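Side-chain contact in adhesion and penetration protein autotransporter (Haemophilus influenzae, PDB 3SYJ), which promotes bacterial adherence to host cells and aggregation through its secreted passenger domain, which also carries a probable serine protease: residues P221-D226 with W232-I237. Sequence-based numbering, arbitrary orientation.
Sequences PMFIYD and WLINGI
Y225 and W232 meet at the turn end of an antiparallel hairpin, their side chains crossing at about a right angle. The tyrosine turns an edge to the indole face: the Y225 ring and the five-membered ring of W232 have centroids 4.8 Å apart and planes inclined at 60°. CD1 of Y225 does the touching, and its CB sits squarely over the six-membered ring of W232, 3.8 Å from that centroid. With CG of W232 opposite its carbonyl carbon (chi1 -78°), the indole swings back across the neighbouring strand, bringing CE3 4.0 Å from CB of F223; its NE1 hydrogen-bonds the carbonyl of P47.

Farther along, the F223 ring leans across I234, CD1 lying 3.9 Å from CB of I234, while CD1 of that isoleucine reaches the ring of P221. Between F223 and M222 the strands slip by one residue: N235 and G236 both face M222 in a classic beta bulge. O of M222 takes both amides, N235 N at 2.8 Å in the carbonyl plane and G236 N at 3.2 Å, tilted from it. On the turn side of the bulge, I224 and L233 exchange two backbone bonds.

M222 lies alongside N235, bent at its last two torsions so that SD and CE run past CB and ND2 of N235; CG2 of I224 packs on the same CB at 3.6 Å. OD1 of N235 is bonded to T134 OG1.

The hairpin lies in the chymotrypsin-like protease domain, just after S218, probably the catalytic serine. The face carrying P221, Y225 and W232 is joined mainly by ring and aliphatic contacts. Across the sheet, M222 and I224 flank the buried N235 side chain, so the threonine bond fixes its amide oxygen within largely apolar packing, while two amides on one carbonyl hold the bulge in register.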
loop_
_atom_site.group_PDB
_atom_site.type_symbol
_atom_site.label_atom_id
_atom_site.label_comp_id
_atom_site.label_asym_id
_atom_site.label_seq_id
_atom_site.Cartn_x
_atom_site.Cartn_y
_atom_site.Cartn_z
ATOM N N PRO A 221 4.701 63.857 -19.779
ATOM C CA PRO A 221 3.912 63.239 -20.842
ATOM C C PRO A 221 2.474 62.943 -20.446
ATOM O O PRO A 221 2.159 62.719 -19.282
ATOM C CB PRO A 221 4.626 61.901 -21.066
ATOM C CG PRO A 221 5.555 61.718 -19.889
ATOM C CD PRO A 221 5.348 62.840 -18.936
ATOM N N MET A 222 1.610 62.902 -21.445
ATOM C CA MET A 222 0.225 62.531 -21.252
ATOM C C MET A 222 -0.048 61.440 -22.280
ATOM O O MET A 222 0.324 61.575 -23.444
ATOM C CB MET A 222 -0.656 63.770 -21.445
ATOM C CG MET A 222 -2.148 63.543 -21.426
ATOM S SD MET A 222 -2.882 63.610 -23.066
ATOM C CE MET A 222 -3.144 61.884 -23.332
ATOM N N PHE A 223 -0.663 60.345 -21.840
ATOM C CA PHE A 223 -0.837 59.164 -22.679
ATOM C C PHE A 223 -2.303 58.858 -22.905
ATOM O O PHE A 223 -3.136 59.094 -22.034
ATOM C CB PHE A 223 -0.190 57.945 -22.017
ATOM C CG PHE A 223 1.263 58.122 -21.706
ATOM C CD1 PHE A 223 2.231 57.705 -22.605
ATOM C CD2 PHE A 223 1.663 58.706 -20.514
ATOM C CE1 PHE A 223 3.582 57.867 -22.324
ATOM C CE2 PHE A 223 3.009 58.870 -20.222
ATOM C CZ PHE A 223 3.972 58.446 -21.134
ATOM N N ILE A 224 -2.623 58.313 -24.074
ATOM C CA ILE A 224 -3.998 57.945 -24.367
ATOM C C ILE A 224 -4.069 56.503 -24.853
ATOM O O ILE A 224 -3.180 56.031 -25.570
ATOM C CB ILE A 224 -4.655 58.927 -25.375
ATOM C CG1 ILE A 224 -6.188 58.798 -25.353
ATOM C CG2 ILE A 224 -4.070 58.757 -26.784
ATOM C CD1 ILE A 224 -6.905 59.878 -26.138
ATOM N N TYR A 225 -5.108 55.789 -24.434
ATOM C CA TYR A 225 -5.263 54.410 -24.863
ATOM C C TYR A 225 -6.112 54.309 -26.126
ATOM O O TYR A 225 -7.276 54.709 -26.133
ATOM C CB TYR A 225 -5.888 53.557 -23.763
ATOM C CG TYR A 225 -5.850 52.066 -24.072
ATOM C CD1 TYR A 225 -4.655 51.366 -24.024
ATOM C CD2 TYR A 225 -7.001 51.370 -24.413
ATOM C CE1 TYR A 225 -4.599 50.014 -24.295
ATOM C CE2 TYR A 225 -6.961 50.013 -24.692
ATOM C CZ TYR A 225 -5.750 49.339 -24.631
ATOM O OH TYR A 225 -5.675 47.994 -24.894
ATOM N N ASP A 226 -5.512 53.774 -27.190
ATOM C CA ASP A 226 -6.229 53.449 -28.418
ATOM C C ASP A 226 -6.797 52.035 -28.294
ATOM O O ASP A 226 -6.051 51.062 -28.301
ATOM C CB ASP A 226 -5.282 53.538 -29.618
ATOM C CG ASP A 226 -6.003 53.411 -30.952
ATOM O OD1 ASP A 226 -6.914 52.564 -31.073
ATOM O OD2 ASP A 226 -5.650 54.157 -31.889
ATOM N N TRP A 232 -1.190 51.673 -25.663
ATOM C CA TRP A 232 -0.989 52.987 -25.082
ATOM C C TRP A 232 -0.125 53.789 -26.054
ATOM O O TRP A 232 0.838 53.270 -26.627
ATOM C CB TRP A 232 -0.337 52.893 -23.703
ATOM C CG TRP A 232 -1.287 52.496 -22.599
ATOM C CD1 TRP A 232 -1.418 51.258 -22.026
ATOM C CD2 TRP A 232 -2.231 53.346 -21.934
ATOM N NE1 TRP A 232 -2.388 51.288 -21.042
ATOM C CE2 TRP A 232 -2.903 52.560 -20.967
ATOM C CE3 TRP A 232 -2.577 54.698 -22.060
ATOM C CZ2 TRP A 232 -3.890 53.080 -20.129
ATOM C CZ3 TRP A 232 -3.571 55.215 -21.219
ATOM C CH2 TRP A 232 -4.209 54.407 -20.274
ATOM N N LEU A 233 -0.498 55.041 -26.276
ATOM C CA LEU A 233 0.272 55.937 -27.134
ATOM C C LEU A 233 0.541 57.187 -26.340
ATOM O O LEU A 233 -0.280 57.568 -25.499
ATOM C CB LEU A 233 -0.526 56.307 -28.387
ATOM C CG LEU A 233 -0.857 55.174 -29.357
ATOM C CD1 LEU A 233 -2.085 55.495 -30.182
ATOM C CD2 LEU A 233 0.322 54.928 -30.257
ATOM N N ILE A 234 1.678 57.831 -26.572
ATOM C CA ILE A 234 1.847 59.146 -25.991
ATOM C C ILE A 234 1.025 60.105 -26.844
ATOM O O ILE A 234 1.087 60.057 -28.074
ATOM C CB ILE A 234 3.322 59.607 -25.866
ATOM C CG1 ILE A 234 3.353 61.027 -25.287
ATOM C CG2 ILE A 234 4.035 59.546 -27.203
ATOM C CD1 ILE A 234 4.703 61.489 -24.835
ATOM N N ASN A 235 0.229 60.949 -26.190
ATOM C CA ASN A 235 -0.682 61.835 -26.908
ATOM C C ASN A 235 -0.213 63.279 -26.888
ATOM O O ASN A 235 -0.404 64.011 -27.849
ATOM C CB ASN A 235 -2.099 61.712 -26.342
ATOM C CG ASN A 235 -3.127 62.518 -27.127
ATOM O OD1 ASN A 235 -3.012 62.698 -28.345
ATOM N ND2 ASN A 235 -4.145 63.000 -26.428
ATOM N N GLY A 236 0.407 63.696 -25.794
ATOM C CA GLY A 236 0.852 65.070 -25.700
ATOM C C GLY A 236 1.810 65.314 -24.561
ATOM O O GLY A 236 2.082 64.418 -23.748
ATOM N N ILE A 237 2.329 66.534 -24.504
ATOM C CA ILE A 237 3.221 66.927 -23.421
ATOM C C ILE A 237 2.665 68.150 -22.695
ATOM O O ILE A 237 2.136 69.073 -23.323
ATOM C CB ILE A 237 4.626 67.222 -23.952
ATOM C CG1 ILE A 237 4.556 68.253 -25.083
ATOM C CG2 ILE A 237 5.273 65.927 -24.451
ATOM C CD1 ILE A 237 5.922 68.701 -25.576
#